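Side-chain contacts in putative nucleoside-diphosphate-sugar epimerase (Staphylococcus aureus subsp. aureus, PDB 3E48), which is of unknown function but is probably an NAD(P)-binding Rossmann-fold protein related to the nucleoside-diphosphate-sugar epimerases: residues Y171-D176 and Q269-Q274; Y195-Y200 and K263-D268. One frame throughout, in Å; residues are numbered along the deposited sequence.

Two contacts with centres about 10 Å apart show how a late part of a chain can be fastened to a Rossmann-type sheet by different chemistries. Interaction 1 is polar: a carboxylate and a water tie the start of helix 174-186 to the loop before helix 273-277. Interaction 2 is apolar and sets helix 261-266 against strand 194-203, the antiparallel neighbour of 168-172. Tyr200 bridges them, its OH lying 2.5 Å from Pro270 O in a probable hydrogen bond, while Tyr171 N is 2.8 Å from Tyr200 O where the two strands pair. Segment 171-176 belongs to the NAD(P)H-binding Rossmann region of the chain, although neither contact includes a bound ligand.

Interaction 1 (Y171-D176 and Q269-Q274)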
# COMPACT_ATOMS: atom_id res chain seq x y z
N TYR B 171 6.91 -20.41 -3.52
CA TYR B 171 7.87 -20.19 -4.60
C TYR B 171 7.31 -20.56 -5.96
O TYR B 171 6.45 -21.43 -6.06
CB TYR B 171 9.10 -21.08 -4.39
CG TYR B 171 10.08 -20.61 -3.34
CD1 TYR B 171 11.14 -19.78 -3.69
CD2 TYR B 171 9.98 -21.05 -2.02
CE1 TYR B 171 12.09 -19.40 -2.76
CE2 TYR B 171 10.92 -20.67 -1.07
CZ TYR B 171 11.98 -19.84 -1.45
OH TYR B 171 12.92 -19.47 -0.52
N ILE B 172 7.83 -19.92 -7.00
CA ILE B 172 7.40 -20.19 -8.37
C ILE B 172 8.53 -19.75 -9.33
O ILE B 172 9.26 -18.81 -9.04
CB ILE B 172 6.08 -19.44 -8.68
CG1 ILE B 172 5.59 -19.78 -10.09
CG2 ILE B 172 6.28 -17.93 -8.54
CD1 ILE B 172 4.20 -19.25 -10.40
N THR B 173 8.68 -20.45 -10.45
CA THR B 173 9.73 -20.10 -11.41
C THR B 173 9.34 -18.87 -12.22
O THR B 173 8.16 -18.54 -12.34
CB THR B 173 10.01 -21.24 -12.43
OG1 THR B 173 8.85 -21.44 -13.25
CG2 THR B 173 10.36 -22.53 -11.72
N ARG B 174 10.33 -18.19 -12.78
CA ARG B 174 10.05 -17.03 -13.61
C ARG B 174 9.34 -17.55 -14.85
O ARG B 174 8.43 -16.91 -15.38
CB ARG B 174 11.33 -16.31 -14.03
CG ARG B 174 12.05 -15.60 -12.90
CD ARG B 174 12.88 -14.44 -13.44
NE ARG B 174 13.61 -13.78 -12.37
CZ ARG B 174 14.82 -14.15 -11.95
NH1 ARG B 174 15.43 -15.18 -12.52
NH2 ARG B 174 15.40 -13.51 -10.95
N ASN B 175 9.75 -18.73 -15.33
CA ASN B 175 9.12 -19.31 -16.51
C ASN B 175 7.61 -19.44 -16.30
O ASN B 175 6.82 -19.10 -17.18
CB ASN B 175 9.72 -20.68 -16.82
CG ASN B 175 9.03 -21.36 -17.99
OD1 ASN B 175 9.02 -20.84 -19.10
ND2 ASN B 175 8.44 -22.52 -17.73
N ASP B 176 7.21 -19.94 -15.13
CA ASP B 176 5.79 -20.10 -14.84
C ASP B 176 5.06 -18.77 -14.68
O ASP B 176 3.89 -18.65 -15.06
CB ASP B 176 5.57 -20.99 -13.61
CG ASP B 176 5.82 -22.46 -13.90
OD1 ASP B 176 5.79 -22.86 -15.08
OD2 ASP B 176 6.02 -23.23 -12.94
N GLN B 269 0.13 -27.68 -14.29
CA GLN B 269 0.65 -27.61 -12.92
C GLN B 269 1.95 -26.83 -12.92
O GLN B 269 2.75 -26.94 -13.85
CB GLN B 269 0.91 -29.02 -12.39
CG GLN B 269 -0.32 -29.91 -12.26
CD GLN B 269 -1.22 -29.49 -11.12
OE1 GLN B 269 -0.76 -29.34 -9.98
NE2 GLN B 269 -2.50 -29.31 -11.40
N PRO B 270 2.18 -26.01 -11.89
CA PRO B 270 3.44 -25.24 -11.85
C PRO B 270 4.60 -26.20 -11.64
O PRO B 270 4.42 -27.29 -11.09
CB PRO B 270 3.23 -24.30 -10.67
CG PRO B 270 2.30 -25.06 -9.77
CD PRO B 270 1.31 -25.63 -10.76
N GLN B 271 5.79 -25.81 -12.09
CA GLN B 271 6.96 -26.66 -11.93
C GLN B 271 7.45 -26.64 -10.48
O GLN B 271 7.59 -25.58 -9.88
CB GLN B 271 8.09 -26.19 -12.85
CG GLN B 271 9.26 -27.15 -12.88
CD GLN B 271 10.36 -26.71 -13.83
OE1 GLN B 271 11.20 -27.52 -14.23
NE2 GLN B 271 10.37 -25.44 -14.18
N THR B 272 7.72 -27.82 -9.94
CA THR B 272 8.20 -27.96 -8.57
C THR B 272 9.66 -27.55 -8.49
O THR B 272 10.35 -27.49 -9.52
CB THR B 272 8.13 -29.42 -8.09
OG1 THR B 272 9.05 -30.20 -8.88
CG2 THR B 272 6.73 -29.96 -8.25
N LEU B 273 10.15 -27.27 -7.29
CA LEU B 273 11.55 -26.89 -7.14
C LEU B 273 12.45 -28.06 -7.54
O LEU B 273 13.47 -27.87 -8.21
CB LEU B 273 11.85 -26.47 -5.69
CG LEU B 273 13.30 -26.13 -5.36
CD1 LEU B 273 13.83 -25.05 -6.30
CD2 LEU B 273 13.39 -25.66 -3.92
N GLN B 274 12.07 -29.26 -7.13
CA GLN B 274 12.84 -30.47 -7.44
C GLN B 274 13.05 -30.59 -8.95
O GLN B 274 14.16 -30.84 -9.43
CB GLN B 274 12.11 -31.72 -6.95
CG GLN B 274 11.70 -31.72 -5.48
CD GLN B 274 10.32 -31.10 -5.25
OE1 GLN B 274 10.14 -29.88 -5.34
NE2 GLN B 274 9.34 -31.95 -4.94
O HOH W 1 7.09 -22.97 -10.57
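Asp176 and Gln271 carry the direct polar link between the start of helix 174-186 and the loop that leads into helix 273-277. Gln271 N donates to Asp176 OD2 at 2.7 Å, nearly straight at 166°, and is received on the syn lone pair, the side facing OD1. With CG anti to its own carbonyl carbon (chi1 -75°), Asp176 places the carboxylate beside the loop, within reach of Gln271 N.

A water extends this link. It donates to Asp176 OD2 at 2.6 Å and to Gln271 O at 2.7 Å, and accepts from Thr173 N at 3.0 Å, so the backbone of Gln271 is held through both its N-H and its carbonyl. Thr173 is also the N-cap of helix 174-186: its OG1 accepts from Asp176 N at 2.9 Å, which fixes the residue bearing the carboxylate.

Packing completes the contact. Pro270 CA lies 3.4 Å from Asp176 OD2, and the extended Gln271 side chain crosses that of Thr173 at about a right angle, its end resting near the Thr173 methyl CG2.

Asp176 OD1 has a long, weak ion pair with Arg179. Two donors on OD2, together with the nearby helix N-terminus, would be expected to favour a charged carboxylate that acts as a clamp on the loop.

Interaction 2 (Y195-Y200 and K263-D268); sequences YLLSGY and KQLVND
Leu265 sets one methyl, CD1, against two residues of the strand, Tyr195 and Leu197, and through it the last turn of helix 261-266 meets the sheet. The methyl sits 4.0 Å above the plane of the Tyr195 ring, over one face but shifted toward the rim, where CD1 of the tyrosine is 4.1 Å from CD1 of Leu265. Leu197 reaches the same methyl with its CD2, also at 4.1 Å, and its side chain runs across that of Leu265 at about a right angle. CG anti to the carbonyl carbon (chi1 -63°) turns the end of Leu197 nearer to the helix than its base.

Between the two segments the close packing is limited to these three side chains. Lys263 and Gln264, before Leu265 in the helix, are exposed and make no contact with the strand segment, and past Val266 the chain leaves helical geometry at Asn267, also exposed, where phi turns positive. The tyrosine hydroxyl bonds elsewhere, to Thr190 O.

Ile184 of helix 174-186 touches both Tyr195 and Leu265, while Thr136 and Val138 of strand 134-143 meet Tyr195 and Leu197 respectively. Helix 261-266 thus lies on strand 194-203 and against helix 174-186, with strand 134-143 touching the same strand residues.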
# COMPACT_ATOMS: atom_id res chain seq x y z
N TYR B 195 -5.02 -11.31 -9.78
CA TYR B 195 -4.50 -12.67 -9.80
C TYR B 195 -3.29 -12.87 -8.91
O TYR B 195 -2.55 -11.94 -8.61
CB TYR B 195 -4.09 -13.05 -11.23
CG TYR B 195 -5.22 -13.11 -12.22
CD1 TYR B 195 -6.12 -14.17 -12.22
CD2 TYR B 195 -5.42 -12.08 -13.15
CE1 TYR B 195 -7.19 -14.22 -13.11
CE2 TYR B 195 -6.48 -12.12 -14.05
CZ TYR B 195 -7.37 -13.19 -14.02
OH TYR B 195 -8.44 -13.22 -14.89
N LEU B 196 -3.10 -14.12 -8.49
CA LEU B 196 -1.93 -14.49 -7.69
C LEU B 196 -1.35 -15.70 -8.41
O LEU B 196 -2.01 -16.72 -8.56
CB LEU B 196 -2.32 -14.90 -6.27
CG LEU B 196 -1.19 -15.56 -5.47
CD1 LEU B 196 0.01 -14.62 -5.30
CD2 LEU B 196 -1.73 -15.97 -4.11
N LEU B 197 -0.11 -15.57 -8.88
CA LEU B 197 0.55 -16.68 -9.55
C LEU B 197 1.44 -17.34 -8.51
O LEU B 197 2.51 -16.82 -8.17
CB LEU B 197 1.36 -16.17 -10.75
CG LEU B 197 0.52 -15.51 -11.85
CD1 LEU B 197 1.42 -15.06 -13.00
CD2 LEU B 197 -0.53 -16.49 -12.35
N SER B 198 0.98 -18.46 -7.98
CA SER B 198 1.71 -19.19 -6.95
C SER B 198 2.17 -20.56 -7.46
O SER B 198 1.60 -21.11 -8.40
CB SER B 198 0.83 -19.37 -5.71
OG SER B 198 -0.34 -20.11 -6.00
N GLY B 199 3.22 -21.09 -6.84
CA GLY B 199 3.74 -22.40 -7.23
C GLY B 199 3.57 -23.39 -6.10
O GLY B 199 2.54 -24.06 -6.00
N TYR B 200 4.58 -23.51 -5.25
CA TYR B 200 4.51 -24.42 -4.11
C TYR B 200 5.08 -23.78 -2.85
O TYR B 200 6.07 -23.04 -2.91
CB TYR B 200 5.28 -25.72 -4.40
CG TYR B 200 4.79 -26.44 -5.62
CD1 TYR B 200 5.32 -26.16 -6.88
CD2 TYR B 200 3.74 -27.37 -5.54
CE1 TYR B 200 4.82 -26.77 -8.02
CE2 TYR B 200 3.24 -27.99 -6.68
CZ TYR B 200 3.78 -27.68 -7.91
OH TYR B 200 3.27 -28.26 -9.05
N LYS B 263 -3.14 -22.64 -12.61
CA LYS B 263 -3.76 -23.79 -13.25
C LYS B 263 -4.95 -23.39 -14.11
O LYS B 263 -5.14 -23.92 -15.20
CB LYS B 263 -4.20 -24.80 -12.18
CG LYS B 263 -4.57 -26.18 -12.73
CD LYS B 263 -5.99 -26.22 -13.27
CE LYS B 263 -7.01 -26.04 -12.14
NZ LYS B 263 -8.41 -26.05 -12.65
N GLN B 264 -5.75 -22.44 -13.63
CA GLN B 264 -6.92 -22.01 -14.40
C GLN B 264 -6.52 -21.21 -15.63
O GLN B 264 -7.21 -21.24 -16.65
CB GLN B 264 -7.87 -21.19 -13.52
CG GLN B 264 -8.33 -21.94 -12.28
CD GLN B 264 -9.37 -21.18 -11.48
OE1 GLN B 264 -9.27 -19.97 -11.30
NE2 GLN B 264 -10.38 -21.90 -10.99
N LEU B 265 -5.40 -20.49 -15.54
CA LEU B 265 -4.93 -19.68 -16.66
C LEU B 265 -4.11 -20.45 -17.69
O LEU B 265 -4.33 -20.32 -18.90
CB LEU B 265 -4.10 -18.51 -16.15
CG LEU B 265 -4.87 -17.41 -15.41
CD1 LEU B 265 -3.89 -16.44 -14.74
CD2 LEU B 265 -5.76 -16.66 -16.41
N VAL B 266 -3.17 -21.26 -17.22
CA VAL B 266 -2.29 -22.02 -18.10
C VAL B 266 -2.71 -23.46 -18.34
O VAL B 266 -2.14 -24.15 -19.18
CB VAL B 266 -0.83 -22.02 -17.57
CG1 VAL B 266 -0.42 -20.61 -17.16
CG2 VAL B 266 -0.71 -22.98 -16.41
N ASN B 267 -3.71 -23.92 -17.58
CA ASN B 267 -4.21 -25.29 -17.71
C ASN B 267 -3.09 -26.31 -17.51
O ASN B 267 -2.97 -27.28 -18.26
CB ASN B 267 -4.88 -25.48 -19.08
CG ASN B 267 -5.96 -24.44 -19.37
OD1 ASN B 267 -5.66 -23.27 -19.60
ND2 ASN B 267 -7.22 -24.86 -19.35
N ASP B 268 -2.27 -26.09 -16.50
CA ASP B 268 -1.16 -26.99 -16.21
C ASP B 268 -0.72 -26.79 -14.76
O ASP B 268 -1.17 -25.86 -14.10
CB ASP B 268 -0.00 -26.72 -17.17
CG ASP B 268 1.15 -27.70 -17.00
OD1 ASP B 268 0.89 -28.88 -16.70
OD2 ASP B 268 2.31 -27.28 -17.19